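Local coordinates for Dps family DNA-binding stress response protein (Thermosynechococcus elongatus, PDB 2C41) that probably binds and oxidises iron and probably binds DNA, acting as an antioxidant Dps protein built as a twelve-subunit assembly of ferritin-like chains, at residues A22-L27 against A84-S89; L35-L40 against Q92-Q97; I59-E64 against A129-R134. One frame throughout, in Å; residues are numbered along the deposited sequence.

Interaction 1 of 3, residues A22-L27 against A84-S89; sequences AVVMYL and ATVTPS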
loop_
_atom_site.group_PDB
_atom_site.type_symbol
_atom_site.label_atom_id
_atom_site.label_comp_id
_atom_site.label_asym_id
_atom_site.label_seq_id
_atom_site.Cartn_x
_atom_site.Cartn_y
_atom_site.Cartn_z
ATOM N N ALA C 22 24.026 -20.334 8.536
ATOM C CA ALA C 22 23.236 -19.233 7.974
ATOM C C ALA C 22 23.905 -17.884 8.267
ATOM O O ALA C 22 23.975 -17.008 7.395
ATOM C CB ALA C 22 21.819 -19.261 8.512
ATOM N N VAL C 23 24.400 -17.724 9.492
ATOM C CA VAL C 23 25.087 -16.488 9.894
ATOM C C VAL C 23 26.356 -16.265 9.056
ATOM O O VAL C 23 26.557 -15.178 8.510
ATOM C CB VAL C 23 25.429 -16.496 11.404
ATOM C CG1 VAL C 23 26.351 -15.324 11.765
ATOM C CG2 VAL C 23 24.132 -16.463 12.232
ATOM N N VAL C 24 27.204 -17.293 8.947
ATOM C CA VAL C 24 28.451 -17.169 8.175
ATOM C C VAL C 24 28.166 -16.969 6.685
ATOM O O VAL C 24 28.805 -16.142 6.028
ATOM C CB VAL C 24 29.399 -18.383 8.402
ATOM C CG1 VAL C 24 30.629 -18.337 7.462
ATOM C CG2 VAL C 24 29.828 -18.413 9.845
ATOM N N MET C 25 27.204 -17.719 6.159
ATOM C CA MET C 25 26.814 -17.593 4.766
ATOM C C MET C 25 26.297 -16.185 4.463
ATOM O O MET C 25 26.610 -15.597 3.422
ATOM C CB MET C 25 25.727 -18.612 4.449
ATOM C CG MET C 25 25.593 -18.874 2.992
ATOM S SD MET C 25 27.063 -19.725 2.373
ATOM C CE MET C 25 26.567 -19.762 0.659
ATOM N N TYR C 26 25.502 -15.651 5.383
ATOM C CA TYR C 26 25.020 -14.281 5.250
ATOM C C TYR C 26 26.183 -13.285 5.205
ATOM O O TYR C 26 26.254 -12.435 4.310
ATOM C CB TYR C 26 24.048 -13.920 6.382
ATOM C CG TYR C 26 23.730 -12.451 6.360
ATOM C CD1 TYR C 26 22.963 -11.914 5.325
ATOM C CD2 TYR C 26 24.239 -11.589 7.329
ATOM C CE1 TYR C 26 22.671 -10.557 5.273
ATOM C CE2 TYR C 26 23.958 -10.214 7.278
ATOM C CZ TYR C 26 23.173 -9.725 6.243
ATOM O OH TYR C 26 22.870 -8.387 6.158
ATOM N N LEU C 27 27.089 -13.390 6.173
ATOM C CA LEU C 27 28.230 -12.482 6.245
ATOM C C LEU C 27 29.144 -12.622 5.021
ATOM O O LEU C 27 29.669 -11.620 4.528
ATOM C CB LEU C 27 28.998 -12.660 7.555
ATOM C CG LEU C 27 28.238 -12.261 8.830
ATOM C CD1 LEU C 27 29.026 -12.680 10.059
ATOM C CD2 LEU C 27 27.923 -10.761 8.853
ATOM N N ALA C 84 30.003 -23.385 12.964
ATOM C CA ALA C 84 29.756 -23.403 11.523
ATOM C C ALA C 84 30.658 -24.397 10.808
ATOM O O ALA C 84 31.827 -24.566 11.168
ATOM C CB ALA C 84 29.940 -22.003 10.915
ATOM N N THR C 85 30.099 -25.056 9.800
ATOM C CA THR C 85 30.867 -25.932 8.924
ATOM C C THR C 85 31.113 -25.329 7.540
ATOM O O THR C 85 31.992 -25.797 6.825
ATOM C CB THR C 85 30.209 -27.307 8.770
ATOM O OG1 THR C 85 28.842 -27.137 8.375
ATOM C CG2 THR C 85 30.272 -28.076 10.089
ATOM N N VAL C 86 30.346 -24.305 7.159
ATOM C CA VAL C 86 30.661 -23.547 5.941
ATOM C C VAL C 86 31.961 -22.756 6.119
ATOM O O VAL C 86 32.325 -22.383 7.234
ATOM C CB VAL C 86 29.516 -22.594 5.480
ATOM C CG1 VAL C 86 28.274 -23.387 5.141
ATOM C CG2 VAL C 86 29.220 -21.560 6.531
ATOM N N THR C 87 32.660 -22.527 5.013
ATOM C CA THR C 87 33.923 -21.795 5.047
ATOM C C THR C 87 33.660 -20.293 5.169
ATOM O O THR C 87 33.007 -19.703 4.289
ATOM C CB THR C 87 34.767 -22.055 3.775
ATOM O OG1 THR C 87 35.117 -23.444 3.709
ATOM C CG2 THR C 87 36.035 -21.220 3.795
ATOM N N PRO C 88 34.166 -19.659 6.246
ATOM C CA PRO C 88 34.070 -18.201 6.272
ATOM C C PRO C 88 35.039 -17.626 5.240
ATOM O O PRO C 88 36.177 -18.092 5.125
ATOM C CB PRO C 88 34.487 -17.837 7.704
ATOM C CG PRO C 88 35.384 -18.961 8.130
ATOM C CD PRO C 88 34.845 -20.193 7.446
ATOM N N SER C 89 34.578 -16.656 4.462
ATOM C CA SER C 89 35.379 -16.128 3.367
ATOM C C SER C 89 36.633 -15.456 3.907
ATOM O O SER C 89 36.571 -14.752 4.914
ATOM C CB SER C 89 34.569 -15.134 2.541
ATOM O OG SER C 89 35.231 -14.855 1.319
#
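Val24 presents both of its methyl groups to the loop residues Ala84, Val86 and Pro88, and the chemistry between 22-27 and 84-89 is apolar throughout. The branches divide the work. Val24 CG1, held anti to the backbone N (chi1 173°), lies 3.6 Å from Val86 CG2. The same methyl also comes up against the proline, with Val24 CG1 3.6 Å from Pro88 CA. CG2, on the other branch, meets the methyl of Ala84, with Val24 CG2 and Ala84 CB 3.7 Å apart. Val86 answers with a single methyl: Val86 CG2 lies between its own backbone N and carbonyl carbon and touches Val24 on CB as well as on CG1. The two valine side chains lie alongside, pointing opposite ways, instead of abutting at their ends.

The backbone comes near too, with Val24 CA 6.0 Å from Pro88 CA. The chain is a four-helix bundle of the ferritin-like fold, whose second and third long helices, 41-68 and 95-122, are joined by a long crossover. The short helix 80-83 interrupts that crossover, as in other Dps proteins, and 84-89 follow it as an irregular loop, largely extended from Val86 on, laid over the outside of helix 6-35. Leu81 of the short helix packs on both Val24 and Pro88, while Val86 also reaches Ile109 on helix 95-122.

Polar ties flank this apolar patch. Thr85 OG1 is hydrogen-bonded to Glu112, and Ser89 OG to both Lys31 and Glu101, so that the serine links the loop to two long helices. Pro77 of the second subunit packs against Pro88, bringing the subunit interface up to the edge of the contact.

Interaction 2 of 3, residues L35-L40 against Q92-Q97; sequences LTYGPL and QLTVKQ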
loop_
_atom_site.group_PDB
_atom_site.type_symbol
_atom_site.label_atom_id
_atom_site.label_comp_id
_atom_site.label_asym_id
_atom_site.label_seq_id
_atom_site.Cartn_x
_atom_site.Cartn_y
_atom_site.Cartn_z
ATOM N N LEU C 35 32.395 -6.148 -2.068
ATOM C CA LEU C 35 33.696 -6.227 -2.727
ATOM C C LEU C 35 33.633 -6.598 -4.202
ATOM O O LEU C 35 34.657 -6.626 -4.877
ATOM C CB LEU C 35 34.633 -7.178 -1.969
ATOM C CG LEU C 35 34.935 -6.827 -0.504
ATOM C CD1 LEU C 35 36.113 -7.637 -0.009
ATOM C CD2 LEU C 35 35.201 -5.326 -0.292
ATOM N N THR C 36 32.438 -6.871 -4.706
ATOM C CA THR C 36 32.310 -7.188 -6.123
ATOM C C THR C 36 32.686 -5.950 -6.971
ATOM O O THR C 36 32.614 -4.805 -6.504
ATOM C CB THR C 36 30.932 -7.824 -6.459
ATOM O OG1 THR C 36 30.978 -8.450 -7.756
ATOM C CG2 THR C 36 29.816 -6.799 -6.387
ATOM N N TYR C 37 33.133 -6.196 -8.195
ATOM C CA TYR C 37 33.707 -5.140 -9.030
ATOM C C TYR C 37 33.633 -5.552 -10.492
ATOM O O TYR C 37 33.341 -6.707 -10.803
ATOM C CB TYR C 37 35.166 -4.889 -8.628
ATOM C CG TYR C 37 36.063 -6.103 -8.802
ATOM C CD1 TYR C 37 36.783 -6.296 -9.985
ATOM C CD2 TYR C 37 36.186 -7.060 -7.785
ATOM C CE1 TYR C 37 37.603 -7.424 -10.158
ATOM C CE2 TYR C 37 37.001 -8.185 -7.940
ATOM C CZ TYR C 37 37.708 -8.362 -9.125
ATOM O OH TYR C 37 38.520 -9.473 -9.280
ATOM N N GLY C 38 33.911 -4.604 -11.383
ATOM C CA GLY C 38 33.944 -4.872 -12.807
ATOM C C GLY C 38 32.647 -4.487 -13.493
ATOM O O GLY C 38 31.706 -4.010 -12.846
ATOM N N PRO C 39 32.576 -4.713 -14.814
ATOM C CA PRO C 39 31.430 -4.300 -15.635
ATOM C C PRO C 39 30.080 -4.930 -15.258
ATOM O O PRO C 39 29.043 -4.480 -15.748
ATOM C CB PRO C 39 31.837 -4.736 -17.050
ATOM C CG PRO C 39 33.317 -4.881 -17.015
ATOM C CD PRO C 39 33.640 -5.339 -15.623
ATOM N N LEU C 40 30.097 -5.963 -14.416
ATOM C CA LEU C 40 28.870 -6.608 -13.948
ATOM C C LEU C 40 28.439 -6.080 -12.582
ATOM O O LEU C 40 27.571 -6.678 -11.925
ATOM C CB LEU C 40 29.058 -8.130 -13.869
ATOM C CG LEU C 40 29.678 -8.813 -15.093
ATOM C CD1 LEU C 40 29.878 -10.309 -14.835
ATOM C CD2 LEU C 40 28.843 -8.577 -16.351
ATOM N N GLN C 92 41.448 -11.460 -0.327
ATOM C CA GLN C 92 40.995 -10.818 -1.555
ATOM C C GLN C 92 40.633 -11.884 -2.589
ATOM O O GLN C 92 41.401 -12.814 -2.830
ATOM C CB GLN C 92 42.078 -9.878 -2.097
ATOM C CG GLN C 92 42.561 -8.822 -1.100
ATOM C CD GLN C 92 41.632 -7.623 -0.985
ATOM O OE1 GLN C 92 41.093 -7.134 -1.981
ATOM N NE2 GLN C 92 41.460 -7.125 0.236
ATOM N N LEU C 93 39.448 -11.752 -3.178
ATOM C CA LEU C 93 38.948 -12.728 -4.145
ATOM C C LEU C 93 38.501 -12.033 -5.422
ATOM O O LEU C 93 38.002 -10.900 -5.377
ATOM C CB LEU C 93 37.751 -13.491 -3.569
ATOM C CG LEU C 93 37.868 -14.215 -2.221
ATOM C CD1 LEU C 93 36.507 -14.781 -1.824
ATOM C CD2 LEU C 93 38.915 -15.313 -2.275
ATOM N N THR C 94 38.654 -12.713 -6.556
ATOM C CA THR C 94 38.030 -12.241 -7.790
ATOM C C THR C 94 36.535 -12.504 -7.698
ATOM O O THR C 94 36.083 -13.288 -6.845
ATOM C CB THR C 94 38.568 -12.960 -9.049
ATOM O OG1 THR C 94 38.156 -14.336 -9.034
ATOM C CG2 THR C 94 40.103 -12.866 -9.147
ATOM N N VAL C 95 35.762 -11.864 -8.569
ATOM C CA VAL C 95 34.325 -12.133 -8.626
ATOM C C VAL C 95 34.063 -13.620 -8.912
ATOM O O VAL C 95 33.214 -14.240 -8.262
ATOM C CB VAL C 95 33.602 -11.205 -9.638
ATOM C CG1 VAL C 95 32.127 -11.507 -9.673
ATOM C CG2 VAL C 95 33.808 -9.743 -9.251
ATOM N N LYS C 96 34.802 -14.191 -9.869
ATOM C CA LYS C 96 34.668 -15.621 -10.174
ATOM C C LYS C 96 34.880 -16.475 -8.919
ATOM O O LYS C 96 34.098 -17.388 -8.653
ATOM C CB LYS C 96 35.641 -16.037 -11.281
ATOM C CG LYS C 96 35.588 -17.525 -11.612
ATOM C CD LYS C 96 36.390 -17.846 -12.857
ATOM C CE LYS C 96 36.155 -19.289 -13.265
ATOM N NZ LYS C 96 36.237 -19.443 -14.744
ATOM N N GLN C 97 35.935 -16.168 -8.163
ATOM C CA GLN C 97 36.239 -16.872 -6.916
ATOM C C GLN C 97 35.130 -16.738 -5.874
ATOM O O GLN C 97 34.822 -17.692 -5.171
ATOM C CB GLN C 97 37.569 -16.394 -6.325
ATOM C CG GLN C 97 38.774 -17.007 -7.020
ATOM C CD GLN C 97 40.101 -16.365 -6.629
ATOM O OE1 GLN C 97 40.159 -15.205 -6.196
ATOM N NE2 GLN C 97 41.189 -17.124 -6.804
HETATM O O HOH W 1 37.562 -8.325 -4.126
#
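Tyr37 receives the methyl Val95 CG2 over one face of its ring, a CH-pi contact with the carbon 4.0 Å from the ring centroid and 19° off the normal, offset toward the rim. The same methyl packs under the loop backbone, 3.4 Å from Tyr37 O, and against the side chain of the preceding residue, with Val95 CG2 3.5 Å from Thr36 OG1. That hydroxyl is buried here and has no polar partner in the model. At the ring's edge lies Leu93 O, near the ring plane, and the phenol oxygen approaches the chain of the next residue, Tyr37 OH to Thr94 CA being 3.2 Å. With Tyr37 CG between the backbone N and the carbonyl carbon (chi1 61°), the ring starts out on the side of Val95. The polar end of the phenol is engaged elsewhere, in a hydrogen bond to Gly153 O of the third subunit.

In the ferritin-like bundle this is where the turn between the first two long helices, 6-35 and 41-68, meets the start of helix 95-122. Thr94 and Gln97 form a capping box at that start: Gln97 N donates to Thr94 OG1 at 3.0 Å, and Thr94 N donates to Gln97 OE1 at 2.9 Å in a nearly straight bond (168°). The box secures the first turn and, with it, the backbone from which Val95 projects toward the tyrosine. A water lies between the segments, donating to Leu93 O at 2.9 Å and only weakly to Leu35 O. Farther out, Phe41, Leu44 and Phe48 of helix 41-68 pack on Thr36, and Leu44 reaches Val95 as well.

Interaction 3 of 3, residues I59-E64 against A129-R134; sequences IDELAE and ADLYTR
Glu61 OE2 is held by both terminal nitrogens of Arg134: NH1 donates to it at 2.8 Å, and NH2 adds a weak bond at 3.3 Å. The stronger bond of NH2 goes to Glu61 OE1, at 3.0 Å and almost straight (170°), using the syn lone pair. The result is a bidentate, end-on salt bridge in which the side chains meet tip to tip, with carboxylate and guanidinium nearly coplanar (27° between their planes). Arg134 leaves its backbone with CG anti to the N, and the bend at chi3 then turns NE out of the extended line. An alanine in place of Glu61 would probably leave both guanidinium nitrogens without their carboxylate mate and the arginine tip freer to turn.

Helices 41-68 and 126-149, second and fourth of the long helices in the ferritin-like bundle, run antiparallel here, their local axes 11.4 Å apart at an angle of 163°. Beneath the ion pair the interface turns apolar. Leu131 brings CD1 up beside the carboxylate, while Leu131 CD2 meets Leu62 CD2 at 4.0 Å, the two leucines crossing at a slant. The same leucine methyl also touches the aromatic ring, Leu62 CD2 to Tyr132 CE2 being 3.8 Å, with the side chains at about a right angle. Tyr132 ties this layer to helix 6-35, its OH hydrogen-bonded to Thr14 and its side chain packed on Leu15, and Leu135 adds to the layer around Glu61 and Leu62. On helix 41-68 the neighbouring Asp60 binds outward, in a salt bridge to Lys30 of the second subunit.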
loop_
_atom_site.group_PDB
_atom_site.type_symbol
_atom_site.label_atom_id
_atom_site.label_comp_id
_atom_site.label_asym_id
_atom_site.label_seq_id
_atom_site.Cartn_x
_atom_site.Cartn_y
_atom_site.Cartn_z
ATOM N N ILE C 59 18.311 -17.197 9.582
ATOM C CA ILE C 59 18.991 -17.145 10.871
ATOM C C ILE C 59 17.985 -17.218 12.018
ATOM O O ILE C 59 18.096 -18.070 12.900
ATOM C CB ILE C 59 19.872 -15.877 11.023
ATOM C CG1 ILE C 59 20.982 -15.866 9.960
ATOM C CG2 ILE C 59 20.449 -15.811 12.435
ATOM C CD1 ILE C 59 21.631 -14.514 9.760
ATOM N N ASP C 60 16.999 -16.331 11.998
ATOM C CA ASP C 60 16.012 -16.299 13.070
ATOM C C ASP C 60 15.126 -17.550 13.083
ATOM O O ASP C 60 14.770 -18.047 14.153
ATOM C CB ASP C 60 15.163 -15.035 12.983
ATOM C CG ASP C 60 14.390 -14.783 14.255
ATOM O OD1 ASP C 60 13.168 -14.995 14.242
ATOM O OD2 ASP C 60 15.011 -14.429 15.274
ATOM N N GLU C 61 14.796 -18.075 11.901
ATOM C CA GLU C 61 13.970 -19.284 11.799
ATOM C C GLU C 61 14.663 -20.485 12.450
ATOM O O GLU C 61 14.042 -21.237 13.207
ATOM C CB GLU C 61 13.681 -19.624 10.341
ATOM C CG GLU C 61 12.803 -18.641 9.627
ATOM C CD GLU C 61 12.075 -19.311 8.499
ATOM O OE1 GLU C 61 12.598 -19.305 7.371
ATOM O OE2 GLU C 61 11.003 -19.885 8.757
ATOM N N LEU C 62 15.946 -20.651 12.136
ATOM C CA LEU C 62 16.744 -21.758 12.663
ATOM C C LEU C 62 17.041 -21.590 14.153
ATOM O O LEU C 62 17.033 -22.566 14.911
ATOM C CB LEU C 62 18.042 -21.904 11.867
ATOM C CG LEU C 62 17.859 -22.392 10.424
ATOM C CD1 LEU C 62 19.107 -22.048 9.582
ATOM C CD2 LEU C 62 17.549 -23.892 10.402
ATOM N N ALA C 63 17.284 -20.349 14.569
ATOM C CA ALA C 63 17.547 -20.059 15.973
ATOM C C ALA C 63 16.312 -20.308 16.824
ATOM O O ALA C 63 16.374 -21.004 17.834
ATOM C CB ALA C 63 18.027 -18.625 16.137
ATOM N N GLU C 64 15.176 -19.764 16.399
ATOM C CA GLU C 64 13.957 -19.909 17.192
ATOM C C GLU C 64 13.404 -21.337 17.181
ATOM O O GLU C 64 12.723 -21.747 18.127
ATOM C CB GLU C 64 12.926 -18.847 16.807
ATOM C CG GLU C 64 13.497 -17.431 17.011
ATOM C CD GLU C 64 12.455 -16.378 17.279
ATOM O OE1 GLU C 64 11.308 -16.506 16.781
ATOM O OE2 GLU C 64 12.805 -15.411 17.988
ATOM N N ALA C 129 11.913 -31.121 10.205
ATOM C CA ALA C 129 12.123 -31.703 8.873
ATOM C C ALA C 129 11.549 -30.775 7.800
ATOM O O ALA C 129 12.172 -30.538 6.765
ATOM C CB ALA C 129 11.495 -33.089 8.771
ATOM N N ASP C 130 10.367 -30.220 8.073
ATOM C CA ASP C 130 9.708 -29.304 7.142
ATOM C C ASP C 130 10.518 -28.023 6.949
ATOM O O ASP C 130 10.659 -27.546 5.827
ATOM C CB ASP C 130 8.291 -28.956 7.616
ATOM C CG ASP C 130 7.593 -27.995 6.680
ATOM O OD1 ASP C 130 7.276 -28.399 5.540
ATOM O OD2 ASP C 130 7.398 -26.827 7.068
ATOM N N LEU C 131 11.047 -27.482 8.043
ATOM C CA LEU C 131 11.868 -26.284 7.995
ATOM C C LEU C 131 13.054 -26.503 7.053
ATOM O O LEU C 131 13.276 -25.712 6.137
ATOM C CB LEU C 131 12.341 -25.894 9.405
ATOM C CG LEU C 131 13.222 -24.647 9.536
ATOM C CD1 LEU C 131 12.555 -23.418 8.929
ATOM C CD2 LEU C 131 13.578 -24.405 10.998
ATOM N N TYR C 132 13.788 -27.596 7.258
ATOM C CA TYR C 132 14.924 -27.913 6.395
ATOM C C TYR C 132 14.502 -28.137 4.945
ATOM O O TYR C 132 15.214 -27.747 4.011
ATOM C CB TYR C 132 15.670 -29.151 6.916
ATOM C CG TYR C 132 16.465 -28.915 8.184
ATOM C CD1 TYR C 132 16.471 -29.862 9.211
ATOM C CD2 TYR C 132 17.220 -27.748 8.356
ATOM C CE1 TYR C 132 17.199 -29.649 10.374
ATOM C CE2 TYR C 132 17.951 -27.528 9.516
ATOM C CZ TYR C 132 17.937 -28.486 10.518
ATOM O OH TYR C 132 18.679 -28.271 11.649
ATOM N N THR C 133 13.345 -28.774 4.772
ATOM C CA THR C 133 12.810 -29.088 3.443
ATOM C C THR C 133 12.464 -27.815 2.666
ATOM O O THR C 133 12.721 -27.726 1.464
ATOM C CB THR C 133 11.604 -30.020 3.537
ATOM O OG1 THR C 133 12.020 -31.265 4.115
ATOM C CG2 THR C 133 11.003 -30.299 2.151
ATOM N N ARG C 134 11.895 -26.831 3.360
ATOM C CA ARG C 134 11.596 -25.531 2.744
ATOM C C ARG C 134 12.875 -24.742 2.448
ATOM O O ARG C 134 13.079 -24.253 1.328
ATOM C CB ARG C 134 10.647 -24.721 3.639
ATOM C CG ARG C 134 10.419 -23.276 3.167
ATOM C CD ARG C 134 9.225 -22.620 3.850
ATOM N NE ARG C 134 9.284 -22.699 5.312
ATOM C CZ ARG C 134 9.999 -21.892 6.100
ATOM N NH1 ARG C 134 9.962 -22.070 7.418
ATOM N NH2 ARG C 134 10.735 -20.902 5.593
#

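In the fold
Interaction 3 joins two long helices directly and is largely buried, with a leucine and tyrosine layer and a salt bridge at its more exposed rim. Interactions 1 and 2, only partly buried, instead set loops against helices: where the crossover lies on helix 6-35 the contacts between the two segments are aliphatic, whereas at the far end of the bundle a turn meets a helix start through a CH-pi contact and a water, beside the capping box that opens the helix. Interactions 1 and 3 adjoin, Ala22 and Val23 packing on Ile59. Interaction 2 stands apart from interaction 3, on the opposite side of the chain's centre, their nearest atoms about 18 Å apart. All three border the second subunit.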